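Local coordinates for protein CT_858 (Chlamydia trachomatis, PDB 3DPM) that probably acts as a serine-type endopeptidase, pairing a PDZ-like domain with a peptidase domain of family S41, at residues Leu86-Gln91 / Phe98-Ile103; Val112-Leu117 / Leu168-Pro173. All coordinates share one frame; numbering follows the deposited sequence.

Contact 1 (Leu86-Gln91 / Phe98-Ile103); sequences LPYTVQ and FYFVDI
The antiparallel beta hairpin of strands 83-92 and 98-103, part of the PDZ-like domain, carries a classic beta bulge where Val101 and Asp102 together face Thr89. Thr89 N donates to Asp102 O at 3.0 Å, while Thr89 O accepts from Val101 N at 3.1 Å, in a nearly straight bond. Beyond the bulge Gln91 and Tyr99 exchange two further backbone bonds, N to O in each direction.

The register shifts by one residue between Thr89 and Val90. Tyr88, Val90, Phe100 and Ile103 lie on one face. There the edge of the Phe100 ring is turned to the face of the Tyr88 ring in an offset edge-to-face pair, with centroids 5.8 Å apart and planes at 77°. Phe100 CE2, at the ring edge, lies 3.9 Å from Tyr88 CB, and Ile103 CG2 reaches Tyr88 CE2 at the same distance. Val90 splits its branches: CG1, anti to the backbone N (chi1 175°), approaches Phe98 CB at 3.4 Å, and CG2 lies near Phe100 CD2.

On the face of Thr89 and Gln91, the extended Gln91 side chain brings NE2 to 3.6 Å from Val101 CG1, and NE2 is hydrogen-bonded to Tyr548 OH. The bulge thus interrupts the regular pairing without costing Thr89 its two backbone bonds, and aromatic and aliphatic groups meet on the face of Tyr88 and Phe100.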
# COMPACT_ATOMS: atom_id res chain seq x y z
N LEU A 86 18.79 -1.40 25.81
CA LEU A 86 19.14 -1.56 27.23
C LEU A 86 17.80 -1.58 27.96
O LEU A 86 16.96 -0.70 27.77
CB LEU A 86 20.04 -0.43 27.72
CG LEU A 86 21.52 -0.61 27.36
CD1 LEU A 86 22.33 0.58 27.81
CD2 LEU A 86 22.03 -1.88 28.00
N PRO A 87 17.57 -2.60 28.80
CA PRO A 87 16.34 -2.81 29.58
C PRO A 87 16.01 -1.80 30.69
O PRO A 87 15.77 -2.20 31.82
CB PRO A 87 16.54 -4.21 30.13
CG PRO A 87 18.02 -4.23 30.40
CD PRO A 87 18.58 -3.62 29.14
N TYR A 88 15.97 -0.52 30.36
CA TYR A 88 15.67 0.49 31.37
C TYR A 88 14.75 1.57 30.82
O TYR A 88 14.72 1.82 29.61
CB TYR A 88 16.97 1.14 31.87
CG TYR A 88 17.99 0.14 32.35
CD1 TYR A 88 19.14 -0.14 31.61
CD2 TYR A 88 17.78 -0.58 33.53
CE1 TYR A 88 20.06 -1.11 32.03
CE2 TYR A 88 18.68 -1.55 33.95
CZ TYR A 88 19.82 -1.81 33.21
OH TYR A 88 20.70 -2.79 33.63
N THR A 89 13.98 2.19 31.71
CA THR A 89 13.08 3.27 31.33
C THR A 89 13.37 4.40 32.32
O THR A 89 13.49 4.17 33.52
CB THR A 89 11.59 2.88 31.46
OG1 THR A 89 11.35 1.66 30.75
CG2 THR A 89 10.71 3.97 30.86
N VAL A 90 13.47 5.61 31.81
CA VAL A 90 13.78 6.76 32.64
C VAL A 90 12.76 7.88 32.47
O VAL A 90 12.15 8.01 31.41
CB VAL A 90 15.18 7.30 32.30
CG1 VAL A 90 15.46 8.57 33.06
CG2 VAL A 90 16.23 6.25 32.62
N GLN A 91 12.56 8.67 33.52
CA GLN A 91 11.64 9.80 33.46
C GLN A 91 12.32 11.05 34.01
O GLN A 91 12.95 11.01 35.07
CB GLN A 91 10.36 9.50 34.23
CG GLN A 91 9.22 10.47 33.93
CD GLN A 91 7.94 10.16 34.70
OE1 GLN A 91 6.92 10.83 34.52
NE2 GLN A 91 7.99 9.16 35.57
N PHE A 98 17.08 12.75 36.05
CA PHE A 98 16.56 11.50 35.48
C PHE A 98 16.60 10.33 36.46
O PHE A 98 17.68 9.91 36.91
CB PHE A 98 17.34 11.11 34.22
CG PHE A 98 17.47 12.22 33.21
CD1 PHE A 98 18.39 13.25 33.40
CD2 PHE A 98 16.66 12.25 32.07
CE1 PHE A 98 18.51 14.29 32.47
CE2 PHE A 98 16.76 13.28 31.14
CZ PHE A 98 17.69 14.30 31.34
N TYR A 99 15.42 9.79 36.77
CA TYR A 99 15.31 8.65 37.68
C TYR A 99 14.72 7.44 36.97
O TYR A 99 13.79 7.57 36.17
CB TYR A 99 14.42 8.99 38.88
CG TYR A 99 14.85 10.19 39.69
CD1 TYR A 99 14.36 11.46 39.39
CD2 TYR A 99 15.76 10.06 40.74
CE1 TYR A 99 14.76 12.58 40.11
CE2 TYR A 99 16.18 11.18 41.47
CZ TYR A 99 15.67 12.44 41.15
OH TYR A 99 16.06 13.54 41.88
N PHE A 100 15.27 6.27 37.25
CA PHE A 100 14.74 5.04 36.67
C PHE A 100 13.34 4.84 37.24
O PHE A 100 13.11 5.07 38.43
CB PHE A 100 15.63 3.85 37.03
CG PHE A 100 17.01 3.93 36.45
CD1 PHE A 100 18.03 4.59 37.11
CD2 PHE A 100 17.28 3.35 35.21
CE1 PHE A 100 19.30 4.68 36.56
CE2 PHE A 100 18.54 3.44 34.64
CZ PHE A 100 19.56 4.11 35.31
N VAL A 101 12.40 4.42 36.40
CA VAL A 101 11.04 4.18 36.85
C VAL A 101 10.65 2.77 36.47
O VAL A 101 9.62 2.25 36.91
CB VAL A 101 10.02 5.18 36.22
CG1 VAL A 101 10.24 6.58 36.81
CG2 VAL A 101 10.18 5.21 34.69
N ASP A 102 11.48 2.14 35.65
CA ASP A 102 11.20 0.78 35.25
C ASP A 102 12.47 0.06 34.84
O ASP A 102 13.32 0.63 34.15
CB ASP A 102 10.18 0.75 34.12
CG ASP A 102 9.32 -0.48 34.16
OD1 ASP A 102 9.81 -1.56 33.80
OD2 ASP A 102 8.15 -0.36 34.57
N ILE A 103 12.60 -1.18 35.27
CA ILE A 103 13.77 -1.99 34.96
C ILE A 103 13.30 -3.35 34.45
O ILE A 103 12.85 -4.19 35.23
CB ILE A 103 14.64 -2.16 36.21
CG1 ILE A 103 15.19 -0.79 36.63
CG2 ILE A 103 15.77 -3.14 35.94
CD1 ILE A 103 15.85 -0.78 37.98

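Contact 2 (Val112-Leu117 / Leu168-Pro173); sequences VGDELL and LKIRRP
Leu168 opens its side of the contact with an apolar touch, its CD2 lying 4.2 Å from Leu116 CD1. Lys169 follows with a backbone bond: its O takes the N-H of Leu117 at 2.7 Å, nearly in line with the carbonyl. The aliphatic part of its side chain passes Leu117, and CD comes close to both CB and CD1 there.

Ile170 and Leu116 form a non-hydrogen-bonded pair, and Ile170 CA supplies a CA-H...O contact to Glu115 O. Arg171 then forms a hydrogen-bonded pair with Glu115, whose N reaches Arg171 O at 3.0 Å in an almost straight bond (174°); Arg171 N donates back to Glu115 O at 2.8 Å. Their side chains run alongside each other in the same direction. Arg171 NH2 meets Glu115 OE1 on its syn side at 2.9 Å, and NE adds a weak bond to the same oxygen. The bend at chi3 (62°) brings the guanidinium round to this carboxylate, while Leu117 CD2 lies over one face of the guanidinium, offset toward its rim.

Past the strand, Arg172 NH1 forms a salt bridge with Asp114 OD1 at 3.1 Å, though the hydrogen bond within it is weak; OD1 also accepts from Arg111 N, and Arg172 NH2 pairs with Glu109. Pro173 CD packs against Asp114 OD2. A water donating to both Gly113 O and Arg171 O links the two segments where the strands give way to loop.

Strand 115-119 is flanked in the sheet by strands 165-171 and 98-103, and strand 177-187 borders 165-171 on its other side, while Leu117 also bonds through its backbone to Val124 at the start of helix 124-129.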
# COMPACT_ATOMS: atom_id res chain seq x y z
N VAL A 112 14.70 0.97 40.93
CA VAL A 112 13.76 2.02 40.61
C VAL A 112 14.02 3.11 41.65
O VAL A 112 14.23 2.81 42.82
CB VAL A 112 12.31 1.53 40.75
CG1 VAL A 112 11.36 2.71 40.72
CG2 VAL A 112 11.97 0.56 39.62
N GLY A 113 14.01 4.36 41.21
CA GLY A 113 14.25 5.44 42.15
C GLY A 113 15.66 5.97 42.02
O GLY A 113 15.91 7.14 42.30
N ASP A 114 16.58 5.12 41.59
CA ASP A 114 17.97 5.56 41.43
C ASP A 114 18.02 6.71 40.43
O ASP A 114 17.17 6.81 39.54
CB ASP A 114 18.84 4.39 40.92
CG ASP A 114 19.11 3.34 42.00
OD1 ASP A 114 19.73 2.30 41.70
OD2 ASP A 114 18.70 3.56 43.17
N GLU A 115 18.99 7.60 40.59
CA GLU A 115 19.14 8.72 39.67
C GLU A 115 20.23 8.39 38.66
O GLU A 115 21.29 7.89 39.03
CB GLU A 115 19.53 10.00 40.42
CG GLU A 115 19.30 11.25 39.60
CD GLU A 115 20.10 12.44 40.09
OE1 GLU A 115 20.22 12.61 41.33
OE2 GLU A 115 20.61 13.22 39.25
N LEU A 116 19.95 8.65 37.39
CA LEU A 116 20.92 8.39 36.34
C LEU A 116 21.74 9.66 36.13
O LEU A 116 21.20 10.70 35.75
CB LEU A 116 20.22 7.99 35.03
CG LEU A 116 21.16 7.94 33.80
CD1 LEU A 116 22.21 6.85 33.99
CD2 LEU A 116 20.34 7.72 32.53
N LEU A 117 23.05 9.56 36.37
CA LEU A 117 23.93 10.72 36.25
C LEU A 117 24.69 10.78 34.93
O LEU A 117 24.78 11.84 34.30
CB LEU A 117 24.93 10.75 37.41
CG LEU A 117 24.36 10.73 38.84
CD1 LEU A 117 25.49 10.77 39.85
CD2 LEU A 117 23.42 11.91 39.05
N LEU A 168 26.91 3.12 33.12
CA LEU A 168 25.86 4.01 33.59
C LEU A 168 26.25 4.43 35.01
O LEU A 168 26.49 3.58 35.88
CB LEU A 168 24.50 3.29 33.63
CG LEU A 168 23.93 2.75 32.31
CD1 LEU A 168 22.63 2.00 32.58
CD2 LEU A 168 23.70 3.90 31.33
N LYS A 169 26.37 5.73 35.25
CA LYS A 169 26.69 6.19 36.59
C LYS A 169 25.38 6.60 37.24
O LYS A 169 24.66 7.44 36.71
CB LYS A 169 27.64 7.40 36.57
CG LYS A 169 28.06 7.83 37.96
CD LYS A 169 28.74 9.19 37.98
CE LYS A 169 30.14 9.13 37.42
NZ LYS A 169 30.96 8.16 38.20
N ILE A 170 25.07 6.01 38.38
CA ILE A 170 23.83 6.33 39.08
C ILE A 170 24.08 6.75 40.52
O ILE A 170 25.19 6.63 41.04
CB ILE A 170 22.84 5.12 39.08
CG1 ILE A 170 23.02 4.26 40.34
CG2 ILE A 170 23.07 4.26 37.84
CD1 ILE A 170 24.31 3.51 40.39
N ARG A 171 23.04 7.26 41.16
CA ARG A 171 23.11 7.69 42.55
C ARG A 171 21.96 7.03 43.31
O ARG A 171 20.81 7.11 42.89
CB ARG A 171 23.02 9.21 42.65
CG ARG A 171 23.05 9.76 44.07
CD ARG A 171 23.64 11.18 44.13
NE ARG A 171 22.84 12.15 43.38
CZ ARG A 171 23.31 13.32 42.92
NH1 ARG A 171 24.58 13.67 43.14
NH2 ARG A 171 22.50 14.15 42.26
N ARG A 172 22.31 6.36 44.40
CA ARG A 172 21.34 5.70 45.26
C ARG A 172 20.59 6.79 46.01
O ARG A 172 21.10 7.89 46.20
CB ARG A 172 22.03 4.83 46.29
CG ARG A 172 23.05 3.88 45.75
CD ARG A 172 22.39 2.86 44.89
NE ARG A 172 23.31 1.76 44.61
CZ ARG A 172 23.01 0.73 43.84
NH1 ARG A 172 21.80 0.66 43.27
NH2 ARG A 172 23.92 -0.23 43.63
N PRO A 173 19.36 6.49 46.47
CA PRO A 173 18.61 7.51 47.20
C PRO A 173 19.34 8.00 48.45
O PRO A 173 19.19 9.15 48.84
CB PRO A 173 17.29 6.81 47.51
CG PRO A 173 17.66 5.35 47.53
CD PRO A 173 18.59 5.24 46.35
O HOH W 1 18.34 8.24 43.62

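How the contacts relate
Both contacts belong to the same curled antiparallel sheet of the PDZ-like domain, where strands 98-103 and 115-119 are neighbours. Backbone bonds probably join them directly, Phe98 O to Leu116 N at 2.6 Å and Phe100 O to Gly113 N. The pairs illustrate how one sheet changes chemistry with position. Both are held by backbone bonds; contact 1, a short-range hairpin, is largely buried and adds aromatic and aliphatic side chains, whereas contact 2 joins strands distant in sequence, is only partly buried, and adds salt bridges and a bridging water. Phe100 links the two, since Asp114, Leu116 and Ile170 of contact 2 all touch its side chain.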